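Local coordinates for protein BSU-2 beta-lactamase (Bacillus subtilis, PDB 6W5E) that probably hydrolyses beta-lactam antibiotics as a class D, serine-type beta-lactamase that carries a carboxylated lysine, at residues Q72-T77 with L224-V228; N82-G86 with L132-I136; W111-L117 with E123-Y129. One frame throughout, in Å; residues are numbered along the deposited sequence. Where two conformers were deposited one is given.

The three contacts run from the central antiparallel sheet into the helical region of the enzyme. Interaction 1 seats the turn bearing S76 against strand 225-233, and interaction 3 folds the loop 111-117 onto the segment bearing S124. They meet at the probable active site, where S76 OG lies 3.0 Å from S124 OG in the conformer given and both hydroxyls bond to a malonate probably from the crystallisation liquor; S76 OG also bonds to the carboxylated lysine at position 79. Interaction 2 lies in the helical part, away from the sheet, its centre 14 Å from that of interaction 3 and 18 Å from that of interaction 1. It shares helix 126-136 with interaction 3, and L132 CD2 touches L117 CD1 at 3.7 Å.

Interaction 1. Residues Q72-T77 with L224-V228; sequences QTPQST and LGWFV
The carbonyl oxygen of P74 comes close to the indole of W226, and two donors of T77 grip it from one face of its plane: T77 OG1 at 2.7 Å from P74 O, and the backbone T77 N by a longer bond. Across the contact W226 CD1 lies 3.4 Å from P74 O, without a hydrogen bond. T77 can play this double part because its OG1 sits between its own backbone N and carbonyl carbon (chi1 67°), which leaves CG2 to press on W226 CB at 3.4 Å; the two side chains cross at about a right angle. The same hydroxyl is bonded to Q175 on helix 172-184.

One hydrogen bond joins the two segments directly. W226 NE1 donates to T73 O over 2.9 Å with an N-H...O angle of 153°; the oxygen lies at the edge of the indole, near its plane, and the bond helps to fix the rotation of the ring. Beside it, L224 fills the angle between two polar side chains, with CD2 3.2 Å from T73 OG1 and CD1 the same distance from Q72 OE1. Both polar ends have partners of their own: T73 OG1 donates to Q75 OE1 in the carbonyl plane at 2.7 Å, while Q72 NE2 is bonded to N243. Q75 OE1 is held a second time, by Q165 N. At the far end V228 CG2 rests against T77 CG2.

The turn thus braced carries S76, the first residue of the S-x-x-K signature that ends at the carboxylated lysine at position 79. This signature is shared by the serine beta-lactamases and penicillin-binding proteins, and its serine, by analogy the probable nucleophile, is set beside the central antiparallel sheet of that fold.

Interaction 2. Residues N82-G86 with L132-I136; sequences NALIG and LARDI
I136 and N82 meet in the tightly packed part of this helix pair, where I136 CD1 lies 3.3 Å from N82 OD1. That methyl is the focus of the contact. With CG1 beside its backbone N (chi1 -68°) and the chain extended beyond, I136 drives CD1 between the amide of N82 and I85, whose CG2 is 3.7 Å away; the side chains of I85 and I136 cross at about a right angle. The price is polar, since N82 OD1 is buried here and has no hydrogen-bonding partner in the model.

L132 works one turn earlier on its helix. Its CD2 sits 3.5 Å from N82 O, and its CD1 settles over the backbone of G86, 3.9 Å from G86 CA, where the glycine presents no side chain. A133 is more loosely engaged, its CB 4.1 Å from N82 ND2.

The other face of helix 126-136 is quite different. R134 and D135 turn to the solvent and do not touch helix 81-88, and R134 is instead paired in a salt bridge with D160. Across the closed side, M141 of helix 138-147 packs on N82, I85 and I136 alike.

The axes of the two short segments pass 10.1 Å apart at 44°, an inclined helix-helix packing that joins the helix following the S-x-x-K signature to its neighbour in the helical region of the class D beta-lactamase fold.

Interaction 3. Residues W111-L117 with E123-Y129; sequences WNRDHTL and ESAIWYY
A125 stands between the rings of W111 and H115, and turns a different carbon to each. It is the middle residue of S124-A125-I126, which probably corresponds to the S-x-V motif of the class D beta-lactamases, with isoleucine in the valine place, and it follows a Schellman motif at S124 that ends helix 117-122. A125 CA lies over the five-membered ring of W111, 3.7 Å from its centroid, in a CH-pi contact; A125 CB makes another with H115, centred above the imidazole. The imidazole is itself pinned at both nitrogens, ND1 by S119 and NE2 by S110 O.

Around these faces the ring edges do the polar work. W111 NE1 donates to E123 O at 2.9 Å, the oxygen almost exactly in the indole plane, while the W111 side chain lies alongside that of I126, W111 CH2 touching I126 CD1. W127 answers in the reverse direction: its NE1 donates to W111 O at 3.0 Å, meeting a lone pair in the carbonyl plane with an N-H...O angle of 154°. Its CG lies between the backbone N and carbonyl carbon (chi1 66°), a turn that carries the indole edge to the 111-117 loop, where CZ2 nears R113 O. The H115 and W127 rings are inclined at 72°, touching where H115 CD2 meets W127 CZ2 at 3.8 Å.

Further along helix 126-136, Y128 lays one face of its ring against the backbone of the loop, close to T116 C, and sends its hydroxyl on to D97 O; K99 adds a cation-pi contact. Y129 crosses L117 at about a right angle, L117 CD1 lying 3.6 Å from Y129 CZ. The last tie belongs to the same tyrosine: Y129 OH donates to L117 O over 2.8 Å, tilted from the carbonyl plane.

Interaction 1. Residues Q72-T77 with L224-V228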
ATOM      1  N   GLN A  72       6.809  11.374   1.626  1.00 13.39           N
ATOM      2  CA  GLN A  72       6.154  11.679   0.365  1.00 13.76           C
ATOM      3  C   GLN A  72       4.664  11.414   0.516  1.00 12.21           C
ATOM      4  O   GLN A  72       4.235  10.685   1.412  1.00 12.56           O
ATOM      5  CB  GLN A  72       6.769  10.853  -0.770  1.00 14.05           C
ATOM      6  CG  GLN A  72       8.235  11.198  -1.014  1.00 17.42           C
ATOM      7  CD  GLN A  72       8.919  10.206  -1.906  1.00 19.17           C
ATOM      8  OE1 GLN A  72       8.602  10.107  -3.091  1.00 18.74           O
ATOM      9  NE2 GLN A  72       9.870   9.456  -1.346  1.00 19.07           N
ATOM     10  N   THR A  73       3.867  12.007  -0.367  1.00 12.02           N
ATOM     11  CA  THR A  73       2.431  11.809  -0.263  1.00 13.02           C
ATOM     12  C   THR A  73       2.093  10.358  -0.619  1.00 12.08           C
ATOM     13  O   THR A  73       2.672   9.793  -1.550  1.00 12.52           O
ATOM     14  CB  THR A  73       1.685  12.812  -1.153  1.00 12.20           C
ATOM     15  OG1 THR A  73       2.087  12.657  -2.517  1.00 13.02           O
ATOM     16  CG2 THR A  73       1.978  14.259  -0.700  1.00 14.12           C
ATOM     17  N   PRO A  74       1.201   9.710   0.137  1.00 11.48           N
ATOM     18  CA  PRO A  74       1.023   8.257  -0.027  1.00 10.83           C
ATOM     19  C   PRO A  74       0.175   7.855  -1.222  1.00 11.05           C
ATOM     20  O   PRO A  74       0.268   6.698  -1.660  1.00 11.48           O
ATOM     21  CB  PRO A  74       0.350   7.832   1.289  1.00 12.16           C
ATOM     22  CG  PRO A  74      -0.388   9.061   1.725  1.00 11.84           C
ATOM     23  CD  PRO A  74       0.499  10.219   1.329  1.00 12.45           C
ATOM     24  N   GLN A  75      -0.653   8.752  -1.748  1.00 11.04           N
ATOM     25  CA  GLN A  75      -1.553   8.412  -2.855  1.00 11.19           C
ATOM     26  C   GLN A  75      -2.405   7.218  -2.414  1.00 11.63           C
ATOM     27  O   GLN A  75      -2.708   7.058  -1.226  1.00 11.32           O
ATOM     28  CB  GLN A  75      -0.759   8.211  -4.137  1.00 12.12           C
ATOM     29  CG  GLN A  75       0.203   9.351  -4.479  1.00 12.33           C
ATOM     30  CD  GLN A  75      -0.458  10.718  -4.475  1.00 12.63           C
ATOM     31  OE1 GLN A  75      -0.019  11.633  -3.781  1.00 14.17           O
ATOM     32  NE2 GLN A  75      -1.529  10.858  -5.242  1.00 15.03           N
ATOM     33  N   SER A  76      -2.748   6.326  -3.337  1.00 11.65           N
ATOM     34  CA  SER A  76      -3.709   5.285  -2.999  1.00 12.04           C
ATOM     35  C   SER A  76      -3.134   4.170  -2.131  1.00 10.01           C
ATOM     36  O   SER A  76      -3.887   3.265  -1.760  1.00 11.34           O
ATOM     37  CB  SER A  76      -4.336   4.708  -4.263  1.00 13.67           C
ATOM     38  OG  SER A  76      -5.206   5.663  -4.850  1.00 19.14           O
ATOM     39  N   THR A  77      -1.839   4.197  -1.779  1.00 10.38           N
ATOM     40  CA  THR A  77      -1.385   3.276  -0.742  1.00  8.86           C
ATOM     41  C   THR A  77      -2.122   3.533   0.562  1.00 10.10           C
ATOM     42  O   THR A  77      -2.189   2.642   1.412  1.00 10.90           O
ATOM     43  CB  THR A  77       0.132   3.359  -0.502  1.00 10.42           C
ATOM     44  OG1 THR A  77       0.478   4.634   0.057  1.00 11.59           O
ATOM     45  CG2 THR A  77       0.914   3.129  -1.785  1.00 11.81           C
ATOM     46  N   LEU A 224       4.880  10.427  -9.308  1.00 11.86           N
ATOM     47  CA  LEU A 224       5.171   9.792  -8.034  1.00 12.35           C
ATOM     48  C   LEU A 224       4.445   8.460  -8.032  1.00 10.98           C
ATOM     49  O   LEU A 224       3.265   8.396  -8.388  1.00 12.29           O
ATOM     50  CB  LEU A 224       4.642  10.656  -6.886  1.00 13.79           C
ATOM     51  CG  LEU A 224       4.703  10.057  -5.486  1.00 15.43           C
ATOM     52  CD1 LEU A 224       6.136   9.750  -5.095  1.00 18.03           C
ATOM     53  CD2 LEU A 224       4.063  11.025  -4.503  1.00 17.23           C
ATOM     54  N   GLY A 225       5.142   7.404  -7.645  1.00 10.86           N
ATOM     55  CA  GLY A 225       4.585   6.064  -7.730  1.00 12.20           C
ATOM     56  C   GLY A 225       5.027   5.205  -6.565  1.00 10.18           C
ATOM     57  O   GLY A 225       6.153   5.323  -6.068  1.00 11.81           O
ATOM     58  N   TRP A 226       4.126   4.319  -6.144  1.00 10.36           N
ATOM     59  CA  TRP A 226       4.380   3.410  -5.041  1.00 10.33           C
ATOM     60  C   TRP A 226       3.870   2.017  -5.391  1.00  9.26           C
ATOM     61  O   TRP A 226       2.869   1.865  -6.093  1.00 10.24           O
ATOM     62  CB  TRP A 226       3.555   3.793  -3.819  1.00 11.48           C
ATOM     63  CG  TRP A 226       3.808   5.089  -3.113  1.00 11.37           C
ATOM     64  CD1 TRP A 226       3.211   6.293  -3.364  1.00 12.43           C
ATOM     65  CD2 TRP A 226       4.617   5.277  -1.942  1.00 10.58           C
ATOM     66  NE1 TRP A 226       3.633   7.231  -2.446  1.00 12.14           N
ATOM     67  CE2 TRP A 226       4.497   6.632  -1.563  1.00 12.07           C
ATOM     68  CE3 TRP A 226       5.442   4.433  -1.186  1.00 11.37           C
ATOM     69  CZ2 TRP A 226       5.162   7.159  -0.457  1.00 13.66           C
ATOM     70  CZ3 TRP A 226       6.104   4.957  -0.087  1.00 13.05           C
ATOM     71  CH2 TRP A 226       5.969   6.310   0.260  1.00 13.06           C
ATOM     72  N   PHE A 227       4.527   0.999  -4.830  1.00  9.77           N
ATOM     73  CA  PHE A 227       3.944  -0.335  -4.722  1.00 10.14           C
ATOM     74  C   PHE A 227       4.419  -0.908  -3.396  1.00  9.85           C
ATOM     75  O   PHE A 227       5.627  -1.036  -3.168  1.00 11.04           O
ATOM     76  CB  PHE A 227       4.328  -1.241  -5.899  1.00 11.32           C
ATOM     77  CG  PHE A 227       3.644  -2.587  -5.881  1.00  9.61           C
ATOM     78  CD1 PHE A 227       2.253  -2.685  -5.956  1.00 11.90           C
ATOM     79  CD2 PHE A 227       4.385  -3.755  -5.787  1.00 11.02           C
ATOM     80  CE1 PHE A 227       1.627  -3.923  -5.943  1.00 12.94           C
ATOM     81  CE2 PHE A 227       3.758  -4.994  -5.777  1.00 12.28           C
ATOM     82  CZ  PHE A 227       2.385  -5.077  -5.855  1.00 12.69           C
ATOM     83  N   VAL A 228       3.481  -1.199  -2.498  1.00  9.96           N
ATOM     84  CA  VAL A 228       3.802  -1.591  -1.134  1.00  9.51           C
ATOM     85  C   VAL A 228       3.011  -2.836  -0.775  1.00  9.59           C
ATOM     86  O   VAL A 228       1.898  -3.042  -1.264  1.00 11.29           O
ATOM     87  CB  VAL A 228       3.529  -0.436  -0.135  1.00 10.82           C
ATOM     88  CG1 VAL A 228       4.212   0.854  -0.610  1.00 11.85           C
ATOM     89  CG2 VAL A 228       2.038  -0.196   0.057  1.00 12.27           C
TER

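Interaction 2. Residues N82-G86 with L132-I136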
ATOM      1  N   ASN A  82      -7.188   3.337   5.247  1.00 11.41           N
ATOM      2  CA  ASN A  82      -8.602   3.688   5.207  1.00 11.96           C
ATOM      3  C   ASN A  82      -9.475   2.454   5.385  1.00 10.77           C
ATOM      4  O   ASN A  82     -10.478   2.489   6.104  1.00 11.94           O
ATOM      5  CB  ASN A  82      -8.900   4.318   3.850  1.00 15.32           C
ATOM      6  CG  ASN A  82      -9.596   5.625   3.959  1.00 18.73           C
ATOM      7  OD1 ASN A  82     -10.209   5.933   4.981  1.00 22.24           O
ATOM      8  ND2 ASN A  82      -9.525   6.415   2.892  1.00 20.81           N
ATOM      9  N   ALA A  83      -9.126   1.360   4.710  1.00 10.36           N
ATOM     10  CA  ALA A  83      -9.918   0.138   4.818  1.00 10.68           C
ATOM     11  C   ALA A  83      -9.859  -0.442   6.227  1.00  9.72           C
ATOM     12  O   ALA A  83     -10.891  -0.854   6.771  1.00 10.93           O
ATOM     13  CB  ALA A  83      -9.435  -0.890   3.796  1.00 10.42           C
ATOM     14  N   LEU A  84      -8.669  -0.491   6.833  1.00  9.89           N
ATOM     15  CA  LEU A  84      -8.554  -1.003   8.197  1.00 10.35           C
ATOM     16  C   LEU A  84      -9.408  -0.194   9.166  1.00  9.59           C
ATOM     17  O   LEU A  84     -10.199  -0.755   9.934  1.00 10.30           O
ATOM     18  CB  LEU A  84      -7.087  -0.996   8.641  1.00 11.87           C
ATOM     19  CG  LEU A  84      -6.176  -2.039   7.988  1.00 11.45           C
ATOM     20  CD1 LEU A  84      -4.723  -1.637   8.158  1.00 13.19           C
ATOM     21  CD2 LEU A  84      -6.439  -3.426   8.577  1.00 11.63           C
ATOM     22  N   ILE A  85      -9.259   1.135   9.147  1.00 10.77           N
ATOM     23  CA  ILE A  85     -10.042   1.978  10.049  1.00 11.97           C
ATOM     24  C   ILE A  85     -11.524   1.827   9.754  1.00 11.02           C
ATOM     25  O   ILE A  85     -12.347   1.680  10.670  1.00 11.62           O
ATOM     26  CB  ILE A  85      -9.608   3.449   9.936  1.00 12.14           C
ATOM     27  CG1 ILE A  85      -8.152   3.627  10.362  1.00 11.90           C
ATOM     28  CG2 ILE A  85     -10.532   4.339  10.760  1.00 13.41           C
ATOM     29  CD1 ILE A  85      -7.586   4.976   9.942  1.00 13.11           C
ATOM     30  N   GLY A  86     -11.885   1.868   8.466  1.00 11.11           N
ATOM     31  CA  GLY A  86     -13.288   1.856   8.096  1.00 11.24           C
ATOM     32  C   GLY A  86     -13.992   0.589   8.532  1.00 10.66           C
ATOM     33  O   GLY A  86     -15.120   0.639   9.027  1.00 12.46           O
ATOM     34  N   LEU A 132     -15.789   6.812   2.071  1.00 11.37           N
ATOM     35  CA  LEU A 132     -15.436   6.146   3.320  1.00 12.04           C
ATOM     36  C   LEU A 132     -14.753   7.110   4.286  1.00 10.30           C
ATOM     37  O   LEU A 132     -15.098   7.168   5.468  1.00 11.27           O
ATOM     38  CB  LEU A 132     -14.530   4.955   3.026  1.00 11.30           C
ATOM     39  CG  LEU A 132     -13.932   4.256   4.245  1.00 12.08           C
ATOM     40  CD1 LEU A 132     -15.010   3.845   5.239  1.00 14.03           C
ATOM     41  CD2 LEU A 132     -13.119   3.043   3.800  1.00 13.92           C
ATOM     42  N   ALA A 133     -13.769   7.870   3.801  1.00 10.15           N
ATOM     43  CA  ALA A 133     -13.068   8.814   4.669  1.00 10.97           C
ATOM     44  C   ALA A 133     -14.032   9.824   5.284  1.00 10.75           C
ATOM     45  O   ALA A 133     -13.921  10.153   6.475  1.00 11.24           O
ATOM     46  CB  ALA A 133     -11.980   9.539   3.880  1.00 12.09           C
ATOM     47  N   ARG A 134     -14.992  10.313   4.497  1.00 11.22           N
ATOM     48  CA  ARG A 134     -15.978  11.246   5.031  1.00 11.22           C
ATOM     49  C   ARG A 134     -16.778  10.617   6.166  1.00 11.32           C
ATOM     50  O   ARG A 134     -17.075  11.285   7.164  1.00 12.91           O
ATOM     51  CB  ARG A 134     -16.895  11.751   3.911  1.00 11.81           C
ATOM     52  CG  ARG A 134     -16.217  12.659   2.894  1.00 14.16           C
ATOM     53  CD  ARG A 134     -17.222  13.377   2.007  1.00 15.48           C
ATOM     54  NE  ARG A 134     -17.917  12.474   1.085  1.00 16.39           N
ATOM     55  CZ  ARG A 134     -17.479  12.156  -0.130  1.00 17.60           C
ATOM     56  NH1 ARG A 134     -16.332  12.663  -0.573  1.00 18.85           N
ATOM     57  NH2 ARG A 134     -18.188  11.334  -0.903  1.00 21.17           N
ATOM     58  N   ASP A 135     -17.122   9.328   6.043  1.00 11.08           N
ATOM     59  CA  ASP A 135     -17.860   8.654   7.109  1.00 10.88           C
ATOM     60  C   ASP A 135     -16.981   8.416   8.333  1.00 11.85           C
ATOM     61  O   ASP A 135     -17.478   8.424   9.468  1.00 11.99           O
ATOM     62  CB  ASP A 135     -18.410   7.324   6.600  1.00 11.34           C
ATOM     63  CG  ASP A 135     -19.668   7.477   5.752  1.00 13.42           C
ATOM     64  OD1 ASP A 135     -20.345   8.523   5.827  1.00 13.71           O
ATOM     65  OD2 ASP A 135     -20.004   6.520   5.028  1.00 17.26           O
ATOM     66  N   ILE A 136     -15.678   8.193   8.134  1.00 11.84           N
ATOM     67  CA  ILE A 136     -14.777   8.070   9.279  1.00 11.05           C
ATOM     68  C   ILE A 136     -14.712   9.394  10.030  1.00 11.12           C
ATOM     69  O   ILE A 136     -14.893   9.453  11.255  1.00 11.29           O
ATOM     70  CB  ILE A 136     -13.386   7.584   8.830  1.00 12.58           C
ATOM     71  CG1 ILE A 136     -13.462   6.128   8.338  1.00 11.77           C
ATOM     72  CG2 ILE A 136     -12.385   7.721   9.967  1.00 12.97           C
ATOM     73  CD1 ILE A 136     -12.188   5.656   7.668  1.00 12.17           C
TER

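Interaction 3. Residues W111-L117 with E123-Y129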
ATOM      1  N   TRP A 111     -13.341   2.860 -12.946  1.00 17.35           N
ATOM      2  CA  TRP A 111     -13.961   3.616 -11.866  1.00 16.57           C
ATOM      3  C   TRP A 111     -15.428   3.914 -12.124  1.00 17.62           C
ATOM      4  O   TRP A 111     -16.147   4.276 -11.182  1.00 17.05           O
ATOM      5  CB  TRP A 111     -13.252   4.962 -11.717  1.00 17.09           C
ATOM      6  CG  TRP A 111     -11.826   4.874 -11.242  1.00 15.05           C
ATOM      7  CD1 TRP A 111     -11.124   3.742 -10.924  1.00 15.48           C
ATOM      8  CD2 TRP A 111     -10.932   5.974 -11.030  1.00 16.57           C
ATOM      9  NE1 TRP A 111      -9.853   4.080 -10.516  1.00 15.47           N
ATOM     10  CE2 TRP A 111      -9.708   5.441 -10.584  1.00 17.26           C
ATOM     11  CE3 TRP A 111     -11.050   7.361 -11.182  1.00 17.65           C
ATOM     12  CZ2 TRP A 111      -8.616   6.243 -10.274  1.00 17.92           C
ATOM     13  CZ3 TRP A 111      -9.961   8.155 -10.881  1.00 20.82           C
ATOM     14  CH2 TRP A 111      -8.759   7.596 -10.437  1.00 18.34           C
ATOM     15  N   ASN A 112     -15.875   3.801 -13.375  1.00 17.27           N
ATOM     16  CA  ASN A 112     -17.201   4.266 -13.787  1.00 17.61           C
ATOM     17  C   ASN A 112     -18.230   3.136 -13.700  1.00 16.52           C
ATOM     18  O   ASN A 112     -18.842   2.719 -14.680  1.00 20.66           O
ATOM     19  CB  ASN A 112     -17.139   4.868 -15.187  1.00 21.87           C
ATOM     20  CG  ASN A 112     -16.142   6.002 -15.289  1.00 23.31           C
ATOM     21  OD1 ASN A 112     -15.929   6.738 -14.325  1.00 21.97           O
ATOM     22  ND2 ASN A 112     -15.529   6.158 -16.464  1.00 24.08           N
ATOM     23  N   ARG A 113     -18.412   2.658 -12.474  1.00 17.23           N
ATOM     24  CA  ARG A 113     -19.271   1.523 -12.172  1.00 15.90           C
ATOM     25  C   ARG A 113     -19.484   1.514 -10.664  1.00 14.64           C
ATOM     26  O   ARG A 113     -18.743   2.156  -9.912  1.00 14.28           O
ATOM     27  CB  ARG A 113     -18.610   0.211 -12.622  1.00 18.94           C
ATOM     28  CG  ARG A 113     -17.354  -0.120 -11.801  1.00 22.47           C
ATOM     29  CD  ARG A 113     -16.722  -1.473 -12.123  1.00 28.66           C
ATOM     30  NE  ARG A 113     -16.149  -1.511 -13.465  1.00 29.62           N
ATOM     31  CZ  ARG A 113     -15.091  -2.239 -13.816  1.00 28.25           C
ATOM     32  NH1 ARG A 113     -14.654  -2.203 -15.066  1.00 28.73           N
ATOM     33  NH2 ARG A 113     -14.469  -2.999 -12.922  1.00 28.40           N
ATOM     34  N   ASP A 114     -20.499   0.781 -10.217  1.00 13.77           N
ATOM     35  CA  ASP A 114     -20.651   0.592  -8.784  1.00 12.51           C
ATOM     36  C   ASP A 114     -19.418  -0.121  -8.250  1.00 12.59           C
ATOM     37  O   ASP A 114     -18.808  -0.947  -8.937  1.00 14.44           O
ATOM     38  CB  ASP A 114     -21.881  -0.264  -8.485  1.00 14.46           C
ATOM     39  CG  ASP A 114     -23.188   0.394  -8.902  1.00 14.99           C
ATOM     40  OD1 ASP A 114     -23.255   1.637  -9.033  1.00 15.14           O
ATOM     41  OD2 ASP A 114     -24.169  -0.354  -9.088  1.00 15.92           O
ATOM     42  N   HIS A 115     -19.037   0.215  -7.019  1.00 12.28           N
ATOM     43  CA  HIS A 115     -17.839  -0.345  -6.410  1.00 11.78           C
ATOM     44  C   HIS A 115     -18.113  -0.826  -4.994  1.00 10.65           C
ATOM     45  O   HIS A 115     -19.081  -0.421  -4.347  1.00 11.82           O
ATOM     46  CB  HIS A 115     -16.696   0.673  -6.419  1.00 12.36           C
ATOM     47  CG  HIS A 115     -15.846   0.578  -7.642  1.00 13.23           C
ATOM     48  ND1 HIS A 115     -14.911  -0.419  -7.814  1.00 14.01           N
ATOM     49  CD2 HIS A 115     -15.820   1.323  -8.770  1.00 14.49           C
ATOM     50  CE1 HIS A 115     -14.334  -0.275  -8.994  1.00 15.05           C
ATOM     51  NE2 HIS A 115     -14.869   0.773  -9.595  1.00 14.44           N
ATOM     52  N   THR A 116     -17.234  -1.709  -4.531  1.00 11.53           N
ATOM     53  CA  THR A 116     -17.176  -2.155  -3.148  1.00 10.80           C
ATOM     54  C   THR A 116     -15.832  -1.764  -2.557  1.00 10.10           C
ATOM     55  O   THR A 116     -14.932  -1.283  -3.252  1.00 11.01           O
ATOM     56  CB  THR A 116     -17.356  -3.673  -3.032  1.00 11.59           C
ATOM     57  OG1 THR A 116     -16.218  -4.343  -3.591  1.00 15.39           O
ATOM     58  CG2 THR A 116     -18.609  -4.116  -3.752  1.00 14.39           C
ATOM     59  N   LEU A 117     -15.714  -1.958  -1.244  1.00 10.81           N
ATOM     60  CA  LEU A 117     -14.447  -1.696  -0.573  1.00  9.76           C
ATOM     61  C   LEU A 117     -13.309  -2.453  -1.254  1.00  8.83           C
ATOM     62  O   LEU A 117     -12.229  -1.900  -1.496  1.00 10.05           O
ATOM     63  CB  LEU A 117     -14.579  -2.079   0.904  1.00  9.84           C
ATOM     64  CG  LEU A 117     -13.389  -1.763   1.808  1.00  9.82           C
ATOM     65  CD1 LEU A 117     -13.255  -0.261   2.043  1.00 10.80           C
ATOM     66  CD2 LEU A 117     -13.511  -2.512   3.117  1.00 10.23           C
ATOM     67  N   GLU A 123      -9.081  -1.676  -8.078  1.00 13.85           N
ATOM     68  CA  GLU A 123      -9.094  -0.760  -9.213  1.00 14.82           C
ATOM     69  C   GLU A 123      -8.659   0.644  -8.827  1.00 15.15           C
ATOM     70  O   GLU A 123      -8.645   1.535  -9.679  1.00 17.16           O
ATOM     71  CB  GLU A 123     -10.490  -0.700  -9.851  1.00 14.84           C
ATOM     72  CG  GLU A 123     -11.174  -2.051 -10.127  1.00 15.77           C
ATOM     73  CD  GLU A 123     -10.371  -2.980 -11.025  1.00 19.02           C
ATOM     74  OE1 GLU A 123      -9.522  -2.498 -11.808  1.00 22.28           O
ATOM     75  OE2 GLU A 123     -10.614  -4.207 -10.957  1.00 19.90           O
ATOM     76  N   SER A 124      -8.332   0.864  -7.554  1.00 14.05           N
ATOM     77  CA  SER A 124      -7.945   2.181  -7.047  0.71 14.01           C
ATOM     78  C   SER A 124      -9.007   3.237  -7.343  1.00 15.02           C
ATOM     79  O   SER A 124      -8.705   4.351  -7.776  1.00 15.57           O
ATOM     80  CB  SER A 124      -6.563   2.603  -7.540  0.71 16.01           C
ATOM     81  OG  SER A 124      -5.884   3.270  -6.504  0.71 16.02           O
ATOM     82  N   ALA A 125     -10.270   2.881  -7.101  1.00 14.86           N
ATOM     83  CA  ALA A 125     -11.390   3.797  -7.337  1.00 13.85           C
ATOM     84  C   ALA A 125     -11.449   4.795  -6.183  1.00 14.05           C
ATOM     85  O   ALA A 125     -12.075   4.557  -5.145  1.00 14.70           O
ATOM     86  CB  ALA A 125     -12.693   3.024  -7.509  1.00 13.53           C
ATOM     87  N   ILE A 126     -10.790   5.940  -6.390  1.00 13.40           N
ATOM     88  CA  ILE A 126     -10.610   6.943  -5.337  1.00 15.09           C
ATOM     89  C   ILE A 126     -11.947   7.394  -4.748  1.00 14.52           C
ATOM     90  O   ILE A 126     -12.073   7.563  -3.530  1.00 12.93           O
ATOM     91  CB  ILE A 126      -9.792   8.126  -5.889  1.00 15.37           C
ATOM     92  CG1 ILE A 126      -8.378   7.660  -6.263  1.00 18.67           C
ATOM     93  CG2 ILE A 126      -9.742   9.266  -4.885  1.00 19.17           C
ATOM     94  CD1 ILE A 126      -7.507   8.739  -6.905  1.00 20.74           C
ATOM     95  N   TRP A 127     -12.965   7.593  -5.594  1.00 13.80           N
ATOM     96  CA  TRP A 127     -14.230   8.157  -5.119  1.00 12.88           C
ATOM     97  C   TRP A 127     -14.859   7.317  -4.010  1.00 11.89           C
ATOM     98  O   TRP A 127     -15.477   7.859  -3.083  1.00 12.61           O
ATOM     99  CB  TRP A 127     -15.206   8.353  -6.282  1.00 15.42           C
ATOM    100  CG  TRP A 127     -15.707   7.103  -6.970  1.00 13.74           C
ATOM    101  CD1 TRP A 127     -15.239   6.571  -8.137  1.00 14.65           C
ATOM    102  CD2 TRP A 127     -16.808   6.277  -6.563  1.00 14.75           C
ATOM    103  NE1 TRP A 127     -15.969   5.451  -8.473  1.00 15.15           N
ATOM    104  CE2 TRP A 127     -16.941   5.251  -7.527  1.00 14.95           C
ATOM    105  CE3 TRP A 127     -17.694   6.302  -5.477  1.00 13.57           C
ATOM    106  CZ2 TRP A 127     -17.922   4.259  -7.436  1.00 15.34           C
ATOM    107  CZ3 TRP A 127     -18.665   5.306  -5.382  1.00 13.04           C
ATOM    108  CH2 TRP A 127     -18.774   4.306  -6.363  1.00 15.68           C
ATOM    109  N   TYR A 128     -14.721   5.993  -4.089  1.00 12.27           N
ATOM    110  CA  TYR A 128     -15.272   5.133  -3.048  1.00 10.87           C
ATOM    111  C   TYR A 128     -14.604   5.427  -1.709  1.00 10.51           C
ATOM    112  O   TYR A 128     -15.273   5.572  -0.676  1.00 11.08           O
ATOM    113  CB  TYR A 128     -15.069   3.662  -3.439  1.00 11.14           C
ATOM    114  CG  TYR A 128     -15.684   2.699  -2.444  1.00 10.21           C
ATOM    115  CD1 TYR A 128     -15.095   2.485  -1.190  1.00  9.86           C
ATOM    116  CD2 TYR A 128     -16.857   2.015  -2.744  1.00 11.21           C
ATOM    117  CE1 TYR A 128     -15.668   1.652  -0.266  1.00 10.48           C
ATOM    118  CE2 TYR A 128     -17.430   1.153  -1.826  1.00 10.90           C
ATOM    119  CZ  TYR A 128     -16.825   0.982  -0.591  1.00 10.11           C
ATOM    120  OH  TYR A 128     -17.391   0.160   0.344  1.00 10.40           O
ATOM    121  N   TYR A 129     -13.271   5.505  -1.709  1.00 11.55           N
ATOM    122  CA  TYR A 129     -12.539   5.719  -0.467  1.00 10.36           C
ATOM    123  C   TYR A 129     -12.692   7.143   0.050  1.00 10.38           C
ATOM    124  O   TYR A 129     -12.542   7.371   1.256  1.00 11.16           O
ATOM    125  CB  TYR A 129     -11.077   5.283  -0.630  1.00 10.81           C
ATOM    126  CG  TYR A 129     -10.928   3.781  -0.466  1.00 10.54           C
ATOM    127  CD1 TYR A 129     -11.378   2.897  -1.446  1.00 11.24           C
ATOM    128  CD2 TYR A 129     -10.406   3.244   0.703  1.00 11.17           C
ATOM    129  CE1 TYR A 129     -11.257   1.519  -1.276  1.00 11.35           C
ATOM    130  CE2 TYR A 129     -10.278   1.879   0.873  1.00 11.76           C
ATOM    131  CZ  TYR A 129     -10.721   1.023  -0.107  1.00 10.39           C
ATOM    132  OH  TYR A 129     -10.596  -0.331   0.095  1.00 11.13           O
TER